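Long-range contacts in thiamine phosphate pyrophosphorylase (Bacteroides thetaiotaomicron VPI-5482, PDB 3CEU), which probably catalyses the thiamine-phosphate diphosphorylase step of thiamine diphosphate biosynthesis on a TIM-barrel fold: residues K2-F11 against L27-T37; K105-I116 against K141-G151. All coordinates share one frame; numbering follows the deposited sequence.

Both contacts join neighbouring strands of one closed, eight-stranded parallel barrel, the TIM-barrel fold. Contact 1 pairs the first two strands, 2-6 and 29-32, through the beta-alpha-beta unit that includes helix 15-24; contact 2 comes later in the chain and pairs the sixth and seventh strands, 110-113 and 147-150, with helix 131-139 in the connection. Their centres lie about 17 Å apart, yet they meet across the barrel interior, where His31 NE2 and Tyr110 OH are 3.0 Å apart in a probable hydrogen bond and Ile4 CD1 packs on Met148 CG. Strand 168-171, the eighth, lies between strands 147-150 and 2-6 and completes the ring, so that the two contacts help close the barrel from separate sides.

Contact 1: K2-F11 against L27-T37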
loop_
_atom_site.group_PDB
_atom_site.type_symbol
_atom_site.label_atom_id
_atom_site.label_comp_id
_atom_site.label_asym_id
_atom_site.label_seq_id
_atom_site.Cartn_x
_atom_site.Cartn_y
_atom_site.Cartn_z
ATOM N N LYS A 2 8.787 5.609 -1.188
ATOM C CA LYS A 2 7.529 5.300 -1.854
ATOM C C LYS A 2 6.333 5.517 -0.930
ATOM O O LYS A 2 6.433 5.384 0.292
ATOM C CB LYS A 2 7.540 3.854 -2.358
ATOM C CG LYS A 2 8.492 3.608 -3.525
ATOM C CD LYS A 2 8.458 2.150 -3.971
ATOM C CE LYS A 2 9.299 1.933 -5.220
ATOM N NZ LYS A 2 10.675 2.475 -5.035
ATOM N N LEU A 3 5.208 5.880 -1.533
ATOM C CA LEU A 3 3.968 6.104 -0.805
ATOM C C LEU A 3 2.917 5.159 -1.385
ATOM O O LEU A 3 2.386 5.389 -2.473
ATOM C CB LEU A 3 3.512 7.561 -0.953
ATOM C CG LEU A 3 2.232 7.929 -0.193
ATOM C CD1 LEU A 3 2.402 7.559 1.277
ATOM C CD2 LEU A 3 1.927 9.409 -0.349
ATOM N N ILE A 4 2.630 4.089 -0.652
ATOM C CA ILE A 4 1.667 3.081 -1.081
ATOM C C ILE A 4 0.301 3.319 -0.457
ATOM O O ILE A 4 0.192 3.616 0.739
ATOM C CB ILE A 4 2.145 1.665 -0.690
ATOM C CG1 ILE A 4 3.547 1.416 -1.260
ATOM C CG2 ILE A 4 1.171 0.622 -1.204
ATOM C CD1 ILE A 4 4.252 0.214 -0.661
ATOM N N VAL A 5 -0.737 3.189 -1.281
ATOM C CA VAL A 5 -2.120 3.374 -0.839
ATOM C C VAL A 5 -2.901 2.064 -0.934
ATOM O O VAL A 5 -2.846 1.381 -1.954
ATOM C CB VAL A 5 -2.875 4.420 -1.718
ATOM C CG1 VAL A 5 -4.363 4.421 -1.358
ATOM C CG2 VAL A 5 -2.283 5.814 -1.518
ATOM N N VAL A 6 -3.617 1.705 0.129
ATOM C CA VAL A 6 -4.434 0.500 0.089
ATOM C C VAL A 6 -5.878 0.962 -0.117
ATOM O O VAL A 6 -6.307 1.957 0.482
ATOM C CB VAL A 6 -4.371 -0.323 1.407
ATOM C CG1 VAL A 6 -5.190 -1.598 1.248
ATOM C CG2 VAL A 6 -2.938 -0.666 1.766
ATOM N N THR A 7 -6.609 0.260 -0.984
ATOM C CA THR A 7 -8.010 0.587 -1.251
ATOM C C THR A 7 -8.813 0.339 0.015
ATOM O O THR A 7 -8.278 -0.076 1.039
ATOM C CB THR A 7 -8.655 -0.332 -2.312
ATOM O OG1 THR A 7 -8.686 -1.672 -1.804
ATOM C CG2 THR A 7 -7.900 -0.295 -3.626
ATOM N N THR A 8 -10.111 0.589 -0.081
ATOM C CA THR A 8 -11.044 0.351 1.014
ATOM C C THR A 8 -11.497 -1.107 0.878
ATOM O O THR A 8 -11.505 -1.656 -0.228
ATOM C CB THR A 8 -12.276 1.252 0.886
ATOM O OG1 THR A 8 -12.666 1.325 -0.489
ATOM C CG2 THR A 8 -11.977 2.643 1.401
ATOM N N PRO A 9 -11.894 -1.743 1.992
ATOM C CA PRO A 9 -12.339 -3.139 1.966
ATOM C C PRO A 9 -13.574 -3.360 1.088
ATOM O O PRO A 9 -13.809 -4.470 0.618
ATOM C CB PRO A 9 -12.618 -3.443 3.438
ATOM C CG PRO A 9 -11.716 -2.485 4.172
ATOM C CD PRO A 9 -11.891 -1.220 3.368
ATOM N N THR A 10 -14.352 -2.302 0.873
ATOM C CA THR A 10 -15.560 -2.397 0.069
ATOM C C THR A 10 -15.548 -1.542 -1.202
ATOM O O THR A 10 -14.794 -0.573 -1.307
ATOM C CB THR A 10 -16.817 -2.039 0.916
ATOM O OG1 THR A 10 -17.913 -1.746 0.041
ATOM C CG2 THR A 10 -16.554 -0.840 1.803
ATOM N N PHE A 11 -16.390 -1.928 -2.163
ATOM C CA PHE A 11 -16.539 -1.252 -3.456
ATOM C C PHE A 11 -17.519 -0.083 -3.358
ATOM O O PHE A 11 -18.551 -0.189 -2.693
ATOM C CB PHE A 11 -17.064 -2.243 -4.511
ATOM C CG PHE A 11 -16.039 -3.245 -4.980
ATOM C CD1 PHE A 11 -15.192 -2.946 -6.040
ATOM C CD2 PHE A 11 -15.897 -4.467 -4.342
ATOM C CE1 PHE A 11 -14.214 -3.853 -6.455
ATOM C CE2 PHE A 11 -14.921 -5.375 -4.752
ATOM C CZ PHE A 11 -14.079 -5.067 -5.810
ATOM N N LEU A 27 0.827 8.384 -7.884
ATOM C CA LEU A 27 0.748 7.310 -6.903
ATOM C C LEU A 27 1.735 6.188 -7.279
ATOM O O LEU A 27 1.647 5.610 -8.358
ATOM C CB LEU A 27 -0.667 6.747 -6.860
ATOM C CG LEU A 27 -0.859 5.428 -6.095
ATOM C CD1 LEU A 27 -0.458 5.577 -4.622
ATOM C CD2 LEU A 27 -2.309 5.039 -6.210
ATOM N N ASP A 28 2.677 5.884 -6.397
ATOM C CA ASP A 28 3.645 4.839 -6.688
ATOM C C ASP A 28 2.945 3.493 -6.880
ATOM O O ASP A 28 2.906 2.963 -7.990
ATOM C CB ASP A 28 4.674 4.729 -5.557
ATOM C CG ASP A 28 5.550 5.973 -5.425
ATOM O OD1 ASP A 28 6.371 6.240 -6.342
ATOM O OD2 ASP A 28 5.424 6.690 -4.397
ATOM N N ILE A 29 2.375 2.963 -5.799
ATOM C CA ILE A 29 1.703 1.663 -5.825
ATOM C C ILE A 29 0.311 1.662 -5.191
ATOM O O ILE A 29 0.035 2.400 -4.244
ATOM C CB ILE A 29 2.572 0.590 -5.104
ATOM C CG1 ILE A 29 3.940 0.490 -5.784
ATOM C CG2 ILE A 29 1.878 -0.766 -5.134
ATOM C CD1 ILE A 29 4.920 -0.444 -5.080
ATOM N N LEU A 30 -0.558 0.813 -5.730
ATOM C CA LEU A 30 -1.925 0.664 -5.242
ATOM C C LEU A 30 -2.131 -0.783 -4.838
ATOM O O LEU A 30 -1.898 -1.694 -5.631
ATOM C CB LEU A 30 -2.929 1.012 -6.339
ATOM C CG LEU A 30 -4.389 0.802 -5.959
ATOM C CD1 LEU A 30 -4.786 1.810 -4.893
ATOM C CD2 LEU A 30 -5.276 0.958 -7.181
ATOM N N HIS A 31 -2.558 -0.986 -3.598
ATOM C CA HIS A 31 -2.830 -2.322 -3.084
ATOM C C HIS A 31 -4.336 -2.541 -3.071
ATOM O O HIS A 31 -5.065 -1.947 -2.265
ATOM C CB HIS A 31 -2.252 -2.495 -1.674
ATOM C CG HIS A 31 -0.874 -3.085 -1.658
ATOM N ND1 HIS A 31 -0.609 -4.344 -1.160
ATOM C CD2 HIS A 31 0.307 -2.614 -2.124
ATOM C CE1 HIS A 31 0.670 -4.622 -1.320
ATOM N NE2 HIS A 31 1.251 -3.587 -1.906
ATOM N N LEU A 32 -4.790 -3.387 -3.991
ATOM C CA LEU A 32 -6.204 -3.714 -4.123
ATOM C C LEU A 32 -6.566 -4.762 -3.086
ATOM O O LEU A 32 -6.165 -5.917 -3.189
ATOM C CB LEU A 32 -6.490 -4.245 -5.535
ATOM C CG LEU A 32 -7.915 -4.675 -5.870
ATOM C CD1 LEU A 32 -8.887 -3.528 -5.614
ATOM C CD2 LEU A 32 -7.982 -5.114 -7.324
ATOM N N ARG A 33 -7.318 -4.347 -2.076
ATOM C CA ARG A 33 -7.738 -5.259 -1.022
ATOM C C ARG A 33 -9.244 -5.145 -0.815
ATOM O O ARG A 33 -9.741 -4.146 -0.294
ATOM C CB ARG A 33 -6.973 -4.943 0.269
ATOM C CG ARG A 33 -7.286 -5.822 1.475
ATOM C CD ARG A 33 -6.294 -5.540 2.600
ATOM N NE ARG A 33 -6.667 -6.138 3.878
ATOM C CZ ARG A 33 -7.690 -5.737 4.638
ATOM N NH1 ARG A 33 -8.466 -4.727 4.259
ATOM N NH2 ARG A 33 -7.928 -6.338 5.798
ATOM N N LYS A 34 -9.957 -6.175 -1.265
ATOM C CA LYS A 34 -11.412 -6.254 -1.155
ATOM C C LYS A 34 -11.755 -7.612 -0.544
ATOM O O LYS A 34 -12.155 -8.537 -1.253
ATOM C CB LYS A 34 -12.062 -6.161 -2.536
ATOM C CG LYS A 34 -11.720 -4.914 -3.332
ATOM C CD LYS A 34 -12.156 -3.660 -2.599
ATOM C CE LYS A 34 -11.970 -2.416 -3.455
ATOM N NZ LYS A 34 -12.343 -1.200 -2.691
ATOM N N PRO A 35 -11.624 -7.737 0.784
ATOM C CA PRO A 35 -11.903 -8.972 1.523
ATOM C C PRO A 35 -13.237 -9.631 1.190
ATOM O O PRO A 35 -14.269 -8.965 1.162
ATOM C CB PRO A 35 -11.857 -8.523 2.980
ATOM C CG PRO A 35 -10.944 -7.322 2.953
ATOM C CD PRO A 35 -11.380 -6.617 1.710
ATOM N N GLU A 36 -13.210 -10.940 0.949
ATOM C CA GLU A 36 -14.426 -11.710 0.659
ATOM C C GLU A 36 -15.351 -11.012 -0.335
ATOM O O GLU A 36 -16.463 -10.616 0.020
ATOM C CB GLU A 36 -15.204 -11.954 1.961
ATOM C CG GLU A 36 -14.446 -12.694 3.074
ATOM C CD GLU A 36 -14.288 -14.188 2.813
ATOM O OE1 GLU A 36 -15.306 -14.870 2.544
ATOM O OE2 GLU A 36 -13.141 -14.682 2.901
ATOM N N THR A 37 -14.919 -10.886 -1.582
ATOM C CA THR A 37 -15.740 -10.200 -2.571
ATOM C C THR A 37 -15.726 -10.891 -3.933
ATOM O O THR A 37 -14.687 -11.379 -4.369
ATOM C CB THR A 37 -15.236 -8.763 -2.732
ATOM O OG1 THR A 37 -14.929 -8.229 -1.436
ATOM C CG2 THR A 37 -16.294 -7.896 -3.381
HETATM O O HOH W 1 2.764 7.673 -4.251
#
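With CG anti to the carbonyl carbon and a bend at chi2 (-60°), the Lys34 chain folds over the ring of Phe11, whose chi1 of -74° swings the ring towards the lysine. The pair sits beyond the C-terminal ends of strands 2-6 and 29-32, the first parallel pair of the TIM barrel, joined in a beta-alpha-beta unit through helix 15-24. Lys34 CE lies 4.0 Å from the ring centroid, nearly over its centre, a CH-pi contact, and NZ adds a cation-pi interaction above the same face. The ammonium also donates to Thr8 O, at 2.6 Å from Lys34 NZ, and to Thr10 O, which it meets from above the carbonyl plane while Thr8 OG1 approaches in that plane; Glu15 completes the grip with a salt bridge. Cut back to an alanine, this position would probably leave the Thr8 and Thr10 carbonyls and the Glu15 carboxylate without the ammonium, and the Phe11 face without its aliphatic cover. Between the strands, His31 N donates to Val5 O and Thr7 N to His31 O, both nearly straight; past the strand ends the Thr7 hydroxyl takes over, OG1 accepting from Arg33 N. On one face Ile4 CG2 rests against His31 CD2; on the other, Val5 CG2 meets Leu27 CD1 at 3.6 Å. At the N-terminal end of strand 2-6 the side chain of Asp28 takes up the pairing: Leu3 N reaches Asp28 OD2 over 3.0 Å, on the anti side of the carboxylate and 33° out of its plane.

Contact 2: K105-I116 against K141-G151; sequences KHFYDYVFMSPI and KIIDSKVMALG
Tyr110 and Met148, a selenomethionine, meet at about a right angle in the tight part of this contact, on the interior face of the barrel. A bend at chi2 (-52°) turns the Met148 chain so that its methyl CE lies over one face of the Tyr110 ring, 3.4 Å from CD2, with SE farther above the same face in a Met-aromatic contact. Phe112 leans on two residues of the next strand, CD1 against Met148 CB and CD2 against Leu150 CD2 at 3.6 Å; Val170 of strand 168-171 also touches all three. Parallel backbone bonds draw strands 110-113 and 147-150 together, the shortest from Met148 N to Val111 O at 2.7 Å. On the opposite face, beneath helix 98-102, Met113 CB packs on Val147 CG2. Ile116 N donates to Leu150 O; lacking a side chain, Gly151 can lie close to Pro115 and Ile116, where a CB would crowd Pro115 CA and Ile116 N.

The other end, before the strands begin, is the solvent side, with His106 and Asp109 exposed and a long, weak salt bridge, Lys105 NZ to Asp144 OD1 at 3.4 Å, in place of close packing. The aliphatic chain of Lys146 runs alongside the 105-110 backbone, and its NZ donates to Tyr108 O at 2.9 Å and to Lys105 O, which Tyr108 N reaches from the opposite face of its plane. Apolar packing thus dominates the inward face, though the Tyr110 hydroxyl goes on to His31, whereas the Lys146 ammonium ties the 144-147 turn to the loop before strand 110-113.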
loop_
_atom_site.group_PDB
_atom_site.type_symbol
_atom_site.label_atom_id
_atom_site.label_comp_id
_atom_site.label_asym_id
_atom_site.label_seq_id
_atom_site.Cartn_x
_atom_site.Cartn_y
_atom_site.Cartn_z
ATOM N N LYS A 105 11.928 -10.917 4.642
ATOM C CA LYS A 105 12.033 -9.873 3.637
ATOM C C LYS A 105 12.775 -10.284 2.373
ATOM O O LYS A 105 12.376 -9.893 1.279
ATOM C CB LYS A 105 12.688 -8.626 4.237
ATOM C CG LYS A 105 14.082 -8.851 4.806
ATOM C CD LYS A 105 14.562 -7.645 5.619
ATOM C CE LYS A 105 14.978 -6.490 4.732
ATOM N NZ LYS A 105 16.146 -6.851 3.889
ATOM N N HIS A 106 13.831 -11.083 2.497
ATOM C CA HIS A 106 14.588 -11.480 1.310
ATOM C C HIS A 106 13.886 -12.503 0.435
ATOM O O HIS A 106 14.380 -12.867 -0.630
ATOM C CB HIS A 106 15.970 -11.993 1.713
ATOM C CG HIS A 106 16.871 -10.920 2.232
ATOM N ND1 HIS A 106 18.063 -11.187 2.877
ATOM C CD2 HIS A 106 16.753 -9.571 2.212
ATOM C CE1 HIS A 106 18.634 -10.052 3.231
ATOM N NE2 HIS A 106 17.860 -9.053 2.839
ATOM N N PHE A 107 12.721 -12.952 0.884
ATOM C CA PHE A 107 11.942 -13.926 0.143
ATOM C C PHE A 107 10.770 -13.262 -0.567
ATOM O O PHE A 107 9.903 -13.932 -1.130
ATOM C CB PHE A 107 11.457 -15.007 1.099
ATOM C CG PHE A 107 12.571 -15.775 1.729
ATOM C CD1 PHE A 107 13.372 -16.609 0.959
ATOM C CD2 PHE A 107 12.861 -15.627 3.082
ATOM C CE1 PHE A 107 14.447 -17.288 1.529
ATOM C CE2 PHE A 107 13.936 -16.302 3.659
ATOM C CZ PHE A 107 14.729 -17.132 2.877
ATOM N N TYR A 108 10.754 -11.935 -0.534
ATOM C CA TYR A 108 9.700 -11.167 -1.175
ATOM C C TYR A 108 10.312 -9.945 -1.827
ATOM O O TYR A 108 11.441 -9.569 -1.514
ATOM C CB TYR A 108 8.665 -10.730 -0.137
ATOM C CG TYR A 108 7.898 -11.886 0.471
ATOM C CD1 TYR A 108 6.793 -12.437 -0.181
ATOM C CD2 TYR A 108 8.310 -12.462 1.671
ATOM C CE1 TYR A 108 6.121 -13.535 0.349
ATOM C CE2 TYR A 108 7.647 -13.562 2.204
ATOM C CZ TYR A 108 6.553 -14.092 1.536
ATOM O OH TYR A 108 5.897 -15.175 2.056
ATOM N N ASP A 109 9.572 -9.331 -2.740
ATOM C CA ASP A 109 10.051 -8.131 -3.405
ATOM C C ASP A 109 10.100 -7.020 -2.372
ATOM O O ASP A 109 10.944 -6.124 -2.439
ATOM C CB ASP A 109 9.123 -7.791 -4.557
ATOM C CG ASP A 109 9.240 -8.788 -5.681
ATOM O OD1 ASP A 109 10.260 -8.745 -6.400
ATOM O OD2 ASP A 109 8.338 -9.634 -5.832
ATOM N N TYR A 110 9.177 -7.102 -1.418
ATOM C CA TYR A 110 9.096 -6.183 -0.290
ATOM C C TYR A 110 8.029 -6.679 0.639
ATOM O O TYR A 110 7.160 -7.443 0.235
ATOM C CB TYR A 110 8.797 -4.734 -0.704
ATOM C CG TYR A 110 7.477 -4.426 -1.395
ATOM C CD1 TYR A 110 6.245 -4.647 -0.773
ATOM C CD2 TYR A 110 7.471 -3.801 -2.638
ATOM C CE1 TYR A 110 5.044 -4.242 -1.380
ATOM C CE2 TYR A 110 6.286 -3.395 -3.240
ATOM C CZ TYR A 110 5.079 -3.615 -2.613
ATOM O OH TYR A 110 3.924 -3.189 -3.241
ATOM N N VAL A 111 8.110 -6.270 1.896
ATOM C CA VAL A 111 7.125 -6.680 2.877
ATOM C C VAL A 111 6.616 -5.468 3.637
ATOM O O VAL A 111 7.270 -4.422 3.678
ATOM C CB VAL A 111 7.721 -7.671 3.907
ATOM C CG1 VAL A 111 8.361 -8.858 3.196
ATOM C CG2 VAL A 111 8.730 -6.964 4.788
ATOM N N PHE A 112 5.439 -5.623 4.232
ATOM C CA PHE A 112 4.826 -4.580 5.044
ATOM C C PHE A 112 5.277 -4.845 6.474
ATOM O O PHE A 112 5.622 -5.974 6.817
ATOM C CB PHE A 112 3.292 -4.684 4.996
ATOM C CG PHE A 112 2.672 -4.095 3.761
ATOM C CD1 PHE A 112 3.467 -3.649 2.710
ATOM C CD2 PHE A 112 1.291 -3.967 3.652
ATOM C CE1 PHE A 112 2.902 -3.088 1.574
ATOM C CE2 PHE A 112 0.720 -3.405 2.516
ATOM C CZ PHE A 112 1.535 -2.964 1.476
HETATM N N MSE A 113 5.290 -3.816 7.307
HETATM C CA MSE A 113 5.649 -4.009 8.701
HETATM C C MSE A 113 4.622 -3.239 9.518
HETATM O O MSE A 113 4.425 -2.036 9.308
HETATM C CB MSE A 113 7.054 -3.486 8.997
HETATM C CG MSE A 113 7.619 -4.000 10.310
HETATM SE SE MSE A 113 9.202 -3.067 10.915
HETATM C CE MSE A 113 8.785 -2.963 12.807
ATOM N N SER A 114 3.964 -3.932 10.443
ATOM C CA SER A 114 2.931 -3.312 11.269
ATOM C C SER A 114 2.696 -4.102 12.549
ATOM O O SER A 114 3.130 -5.250 12.660
ATOM C CB SER A 114 1.631 -3.265 10.484
ATOM O OG SER A 114 1.213 -4.576 10.179
ATOM N N PRO A 115 2.014 -3.493 13.539
ATOM C CA PRO A 115 1.464 -2.125 13.542
ATOM C C PRO A 115 2.505 -1.115 14.038
ATOM O O PRO A 115 2.900 -1.154 15.203
ATOM C CB PRO A 115 0.275 -2.216 14.509
ATOM C CG PRO A 115 -0.032 -3.697 14.597
ATOM C CD PRO A 115 1.347 -4.314 14.563
ATOM N N ILE A 116 2.943 -0.216 13.159
ATOM C CA ILE A 116 3.939 0.784 13.532
ATOM C C ILE A 116 3.364 1.790 14.525
ATOM O O ILE A 116 4.088 2.311 15.375
ATOM C CB ILE A 116 4.464 1.561 12.302
ATOM C CG1 ILE A 116 5.060 0.591 11.276
ATOM C CG2 ILE A 116 5.503 2.581 12.743
ATOM C CD1 ILE A 116 6.238 -0.230 11.778
ATOM N N LYS A 141 20.267 -2.782 9.440
ATOM C CA LYS A 141 19.908 -2.937 8.035
ATOM C C LYS A 141 18.681 -3.834 7.834
ATOM O O LYS A 141 18.319 -4.150 6.699
ATOM C CB LYS A 141 21.096 -3.502 7.246
ATOM C CG LYS A 141 22.381 -2.677 7.347
ATOM C CD LYS A 141 22.214 -1.275 6.765
ATOM C CE LYS A 141 23.487 -0.454 6.925
ATOM N NZ LYS A 141 23.253 0.980 6.616
ATOM N N ILE A 142 18.044 -4.239 8.932
ATOM C CA ILE A 142 16.851 -5.084 8.857
ATOM C C ILE A 142 15.783 -4.335 8.083
ATOM O O ILE A 142 15.125 -4.887 7.207
ATOM C CB ILE A 142 16.320 -5.437 10.268
ATOM C CG1 ILE A 142 17.342 -6.343 10.969
ATOM C CG2 ILE A 142 14.945 -6.102 10.168
ATOM C CD1 ILE A 142 16.968 -6.784 12.353
ATOM N N ILE A 143 15.621 -3.066 8.416
ATOM C CA ILE A 143 14.655 -2.231 7.733
ATOM C C ILE A 143 15.370 -1.451 6.641
ATOM O O ILE A 143 16.322 -0.717 6.906
ATOM C CB ILE A 143 14.018 -1.240 8.697
ATOM C CG1 ILE A 143 13.384 -0.087 7.916
ATOM C CG2 ILE A 143 15.058 -0.733 9.657
ATOM C CD1 ILE A 143 12.720 0.918 8.787
ATOM N N ASP A 144 14.914 -1.613 5.409
ATOM C CA ASP A 144 15.534 -0.914 4.303
ATOM C C ASP A 144 14.533 -0.624 3.192
ATOM O O ASP A 144 13.327 -0.715 3.392
ATOM C CB ASP A 144 16.716 -1.735 3.771
ATOM C CG ASP A 144 16.297 -3.112 3.277
ATOM O OD1 ASP A 144 17.177 -3.852 2.793
ATOM O OD2 ASP A 144 15.095 -3.455 3.373
ATOM N N SER A 145 15.038 -0.275 2.020
ATOM C CA SER A 145 14.174 0.041 0.892
ATOM C C SER A 145 13.143 -1.044 0.558
ATOM O O SER A 145 12.228 -0.805 -0.226
ATOM C CB SER A 145 15.035 0.315 -0.335
ATOM O OG SER A 145 16.017 -0.701 -0.472
ATOM N N LYS A 146 13.284 -2.224 1.153
ATOM C CA LYS A 146 12.366 -3.316 0.867
ATOM C C LYS A 146 11.254 -3.486 1.907
ATOM O O LYS A 146 10.387 -4.347 1.763
ATOM C CB LYS A 146 13.151 -4.629 0.710
ATOM C CG LYS A 146 12.304 -5.827 0.320
ATOM C CD LYS A 146 13.063 -7.145 0.399
ATOM C CE LYS A 146 13.861 -7.446 -0.855
ATOM N NZ LYS A 146 14.179 -8.898 -0.893
ATOM N N VAL A 147 11.256 -2.670 2.950
ATOM C CA VAL A 147 10.210 -2.797 3.956
ATOM C C VAL A 147 9.303 -1.572 3.963
ATOM O O VAL A 147 9.771 -0.431 4.005
ATOM C CB VAL A 147 10.809 -2.993 5.351
ATOM C CG1 VAL A 147 11.735 -1.851 5.678
ATOM C CG2 VAL A 147 9.694 -3.105 6.382
HETATM N N MSE A 148 8.001 -1.807 3.908
HETATM C CA MSE A 148 7.051 -0.709 3.889
HETATM C C MSE A 148 6.351 -0.591 5.240
HETATM O O MSE A 148 5.818 -1.566 5.770
HETATM C CB MSE A 148 6.033 -0.928 2.765
HETATM C CG MSE A 148 6.664 -1.337 1.422
HETATM SE SE MSE A 148 8.111 -0.179 0.761
HETATM C CE MSE A 148 8.418 -1.041 -0.948
ATOM N N ALA A 149 6.361 0.608 5.807
ATOM C CA ALA A 149 5.737 0.808 7.103
ATOM C C ALA A 149 4.225 0.928 6.958
ATOM O O ALA A 149 3.727 1.606 6.067
ATOM C CB ALA A 149 6.314 2.050 7.772
ATOM N N LEU A 150 3.497 0.258 7.839
ATOM C CA LEU A 150 2.045 0.288 7.806
ATOM C C LEU A 150 1.444 0.290 9.199
ATOM O O LEU A 150 1.949 -0.370 10.110
ATOM C CB LEU A 150 1.508 -0.923 7.035
ATOM C CG LEU A 150 0.042 -1.322 7.291
ATOM C CD1 LEU A 150 -0.913 -0.258 6.743
ATOM C CD2 LEU A 150 -0.224 -2.668 6.641
ATOM N N GLY A 151 0.351 1.029 9.357
ATOM C CA GLY A 151 -0.313 1.071 10.643
ATOM C C GLY A 151 -0.233 2.397 11.370
ATOM O O GLY A 151 0.785 2.726 11.985
#